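Local coordinates for protein YgiW (Escherichia coli, PDB 1NNX) that is of unknown function but belongs to the bacterial OB-fold (BOF) family and is probably exported to the periplasm, at residues A[29-32]-A[33-36]; A[90-94]-A[95-99]. All coordinates share one frame; numbering follows the deposited sequence.

Contact 1 (A[29-32]-A[33-36]). With SO4 (sulfate ion), chain B.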
# COMPACT_ATOMS: atom_id res chain seq x y z
N GLU A 29 8.62 -3.64 -5.08
CA GLU A 29 9.77 -4.44 -4.73
C GLU A 29 10.70 -3.76 -3.76
O GLU A 29 11.17 -4.38 -2.79
CB GLU A 29 10.44 -5.20 -5.91
CG GLU A 29 11.33 -6.48 -5.47
CD GLU A 29 10.50 -7.59 -4.86
OE1 GLU A 29 11.08 -8.39 -4.10
OE2 GLU A 29 9.28 -7.65 -5.17
N SER A 30 10.96 -2.45 -3.93
CA SER A 30 11.81 -1.81 -2.99
C SER A 30 11.14 -1.53 -1.63
O SER A 30 11.81 -1.49 -0.62
CB SER A 30 12.45 -0.54 -3.57
OG SER A 30 11.52 0.48 -3.76
N ALA A 31 9.81 -1.34 -1.63
CA ALA A 31 9.10 -1.11 -0.39
C ALA A 31 9.25 -2.30 0.54
O ALA A 31 9.28 -2.14 1.75
CB ALA A 31 7.63 -0.84 -0.67
N LYS A 32 9.37 -3.48 -0.03
CA LYS A 32 9.54 -4.66 0.82
C LYS A 32 10.82 -4.62 1.60
O LYS A 32 10.95 -5.30 2.65
CB LYS A 32 9.54 -5.94 -0.01
CG LYS A 32 8.31 -6.20 -0.72
CD LYS A 32 8.48 -7.56 -1.39
CE LYS A 32 7.35 -7.76 -2.36
NZ LYS A 32 7.49 -8.98 -3.19
N SER A 33 11.77 -3.84 1.13
CA SER A 33 13.07 -3.77 1.80
C SER A 33 13.17 -2.69 2.82
O SER A 33 14.18 -2.53 3.49
CB SER A 33 14.20 -3.54 0.77
OG SER A 33 14.24 -2.18 0.29
N LEU A 34 12.11 -1.91 2.98
CA LEU A 34 12.24 -0.78 3.86
C LEU A 34 12.03 -1.20 5.30
O LEU A 34 11.47 -2.28 5.56
CB LEU A 34 11.18 0.28 3.47
CG LEU A 34 11.35 0.92 2.09
CD1 LEU A 34 10.23 1.84 1.78
CD2 LEU A 34 12.62 1.76 2.09
N ARG A 35 12.45 -0.35 6.20
CA ARG A 35 12.28 -0.62 7.61
C ARG A 35 10.81 -0.57 8.03
O ARG A 35 9.99 0.16 7.44
CB ARG A 35 13.07 0.15 8.69
CG ARG A 35 13.25 -0.71 10.03
CD ARG A 35 14.42 -0.24 10.89
NE ARG A 35 14.83 -1.23 11.89
CZ ARG A 35 13.99 -1.91 12.66
NH1 ARG A 35 14.48 -2.79 13.53
NH2 ARG A 35 12.68 -1.74 12.58
N ASP A 36 10.50 -1.31 9.07
CA ASP A 36 9.18 -1.26 9.62
C ASP A 36 8.88 0.19 10.00
O ASP A 36 9.74 0.95 10.44
CB ASP A 36 9.12 -2.16 10.84
CG ASP A 36 7.82 -2.07 11.54
OD1 ASP A 36 7.84 -1.80 12.76
OD2 ASP A 36 6.78 -2.27 10.90
S SO4 B . 6.41 -11.06 -6.05
O1 SO4 B . 5.17 -11.12 -6.84
O2 SO4 B . 7.51 -11.53 -6.91
O3 SO4 B . 6.72 -9.71 -5.56
O4 SO4 B . 6.21 -11.96 -4.87

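Contact 2 (A[90-94]-A[95-99])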
# COMPACT_ATOMS: atom_id res chain seq x y z
N VAL A 90 4.75 1.05 5.81
CA VAL A 90 5.28 -0.31 5.66
C VAL A 90 5.19 -0.92 7.07
O VAL A 90 5.61 -0.31 8.05
CB VAL A 90 6.80 -0.26 5.20
CG1 VAL A 90 7.45 -1.69 5.36
CG2 VAL A 90 6.86 0.10 3.75
N ASP A 91 4.55 -2.09 7.20
CA ASP A 91 4.39 -2.82 8.48
C ASP A 91 5.16 -4.10 8.24
O ASP A 91 4.70 -5.01 7.55
CB ASP A 91 2.90 -3.18 8.67
CG ASP A 91 2.56 -3.54 10.08
OD1 ASP A 91 3.47 -3.56 10.92
OD2 ASP A 91 1.35 -3.79 10.35
N LYS A 92 6.32 -4.20 8.88
CA LYS A 92 7.18 -5.34 8.65
C LYS A 92 7.47 -6.00 9.94
O LYS A 92 7.87 -5.37 10.90
CB LYS A 92 8.50 -4.87 8.05
CG LYS A 92 9.43 -5.98 7.56
CD LYS A 92 10.82 -5.44 7.28
CE LYS A 92 11.10 -5.32 5.79
NZ LYS A 92 12.49 -4.74 5.54
N ASP A 93 7.24 -7.31 9.93
CA ASP A 93 7.48 -8.17 11.09
C ASP A 93 8.39 -9.30 10.67
O ASP A 93 8.73 -9.40 9.54
CB ASP A 93 6.15 -8.75 11.57
CG ASP A 93 5.39 -7.77 12.41
OD1 ASP A 93 5.53 -6.54 12.16
OD2 ASP A 93 4.64 -8.20 13.30
N TRP A 94 8.72 -10.20 11.60
CA TRP A 94 9.59 -11.32 11.25
C TRP A 94 9.04 -12.20 10.14
O TRP A 94 9.79 -12.74 9.34
CB TRP A 94 9.86 -12.18 12.50
CG TRP A 94 8.65 -12.91 13.01
CD1 TRP A 94 7.64 -12.42 13.76
CD2 TRP A 94 8.29 -14.25 12.69
NE1 TRP A 94 6.65 -13.37 13.93
CE2 TRP A 94 7.03 -14.50 13.27
CE3 TRP A 94 8.91 -15.25 11.95
CZ2 TRP A 94 6.39 -15.73 13.13
CZ3 TRP A 94 8.27 -16.46 11.82
CH2 TRP A 94 7.04 -16.69 12.39
N ASN A 95 7.71 -12.26 10.02
CA ASN A 95 7.13 -13.12 9.05
C ASN A 95 6.35 -12.44 7.96
O ASN A 95 5.74 -13.12 7.17
CB ASN A 95 6.17 -14.10 9.72
CG ASN A 95 5.05 -13.43 10.48
OD1 ASN A 95 5.05 -12.20 10.67
ND2 ASN A 95 4.11 -14.22 10.95
N SER A 96 6.38 -11.13 7.91
CA SER A 96 5.52 -10.58 6.86
C SER A 96 5.85 -9.13 6.58
O SER A 96 6.47 -8.44 7.39
CB SER A 96 4.04 -10.65 7.31
OG SER A 96 3.78 -9.78 8.41
N VAL A 97 5.43 -8.66 5.40
CA VAL A 97 5.56 -7.23 5.14
C VAL A 97 4.21 -6.90 4.50
O VAL A 97 3.59 -7.74 3.78
CB VAL A 97 6.76 -6.87 4.25
CG1 VAL A 97 6.62 -7.47 2.85
CG2 VAL A 97 6.89 -5.34 4.14
N GLU A 98 3.65 -5.76 4.87
CA GLU A 98 2.36 -5.38 4.28
C GLU A 98 2.38 -3.84 4.35
O GLU A 98 3.23 -3.20 4.97
CB GLU A 98 1.15 -5.67 5.21
CG GLU A 98 0.95 -4.76 6.53
CD GLU A 98 -0.17 -5.29 7.44
OE1 GLU A 98 -0.49 -4.64 8.46
OE2 GLU A 98 -0.73 -6.38 7.13
N ILE A 99 1.48 -3.24 3.63
CA ILE A 99 1.29 -1.80 3.73
C ILE A 99 -0.02 -1.53 4.48
O ILE A 99 -1.06 -2.10 4.10
CB ILE A 99 1.14 -1.12 2.34
CG1 ILE A 99 2.32 -1.46 1.43
CG2 ILE A 99 1.02 0.44 2.54
CD1 ILE A 99 3.64 -1.05 2.07
O HOH W 1 3.18 -7.19 8.33

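Contact 1 (A[29-32]-A[33-36])
The type I beta turn A31-L34, at the C-terminal end of the short helix 28-31, brings S33 and L34 back onto S30 and A31 on the surface of this bacterial OB-fold protein, just before strand 38-51. Two donors of S33 grip the carbonyl oxygen of S30. The hydroxyl OG of S33 lies 2.7 Å from S30 O, in the carbonyl plane and on a lone pair, while the backbone N of S33 reaches S30 O at 2.9 Å from well above that plane. With chi1 at 75°, OG of S33 sits between its own backbone N and carbonyl carbon, which turns the hydroxyl back towards the helix. The turn itself is closed by L34 N on A31 O (3.1 Å), a nearly straight bond with an N-H...O angle of 167°. L34 then lays its side chain alongside the turn, its CD1 3.8 Å from A31 CA and its CB against the A31 carbonyl oxygen. The hydroxyl of S30 is engaged backwards along the chain, with T27 OG1. On the same stretch, K32 reaches back to E29, three residues earlier: it runs out extended beyond CG and, in the conformer of E29 described here, one of two, its NZ meets OE2 of E29 at 3.0 Å on the syn side, 23° out of the carboxylate plane. In that conformer the ammonium group is shared between this salt bridge and a sulfate ion, probably from the crystallisation liquor, which also accepts a bond from T63 N. K32 NZ stands 2.6 Å from sulfate O3.

Contact 2 (A[90-94]-A[95-99])
The tip of the beta hairpin formed by strands 84-93 and 96-106 of the OB fold is closed by a type I turn, D93-S96, with antiparallel pairing carried by facing backbone donors and acceptors. In the hydrogen-bonded pair of D91 and E98, D91 N gives a nearly straight bond to E98 O (2.8 Å), and E98 N returns a more bent one to D91 O (3.0 Å, N-H...O angle 144°). Nearer the turn, D93 N donates to S96 O at 2.9 Å, in the carbonyl plane, whereas the return bond from S96 N to D93 O is weak. D91 O has a second donor, a water that also hydrogen-bonds S96 OG and so spans the strands. Between these pairs, the CA-H of K92 approaches S96 O and that of V97 approaches D91 O. V90 also bonds the backbone of D37 and T38, and I99 that of N65 and D67. K92 takes its polar partners from the loop before strand 38-51: its backbone N binds D36 OD2 and its NZ binds L34 O. On the face carrying D91 and E98 the two acid side chains, in one of the two conformers of E98, lie side by side and point the same way, their carboxylate planes 61° apart, with D91 OD2 2.8 Å from E98 OE1. So close an approach, with D100 and D36 also near, suggests that one of the acids may hold a proton. On the other face, which K92 shares, V90 CG1 meets V97 CG2, and V90 CG2 meets I99 CD1, with V40 beneath V90 and I99. At the turn the N95 amide stacks nearly parallel on the W94 indole, and N95 CB sits over the six-membered ring, 3.5 Å from its centroid.

How the contacts relate
Both contacts are surface features of one domain, their centres about 9 Å apart. Contact 1 ends a short helix and leads towards strand 38-51, whereas contact 2 is the end of a hairpin; only contact 2 has an apolar cluster, with V90 and I99 buried, and contact 1 buries just A31. In contact 1 one helix carbonyl takes two donors from a single serine, beside the turn bond, while the hairpin is held by paired strand bonds. Charge differs too: a salt bridge beside a sulfate in contact 1, clustered acids in contact 2. K92 of contact 2 ties the hairpin to the loop of contact 1.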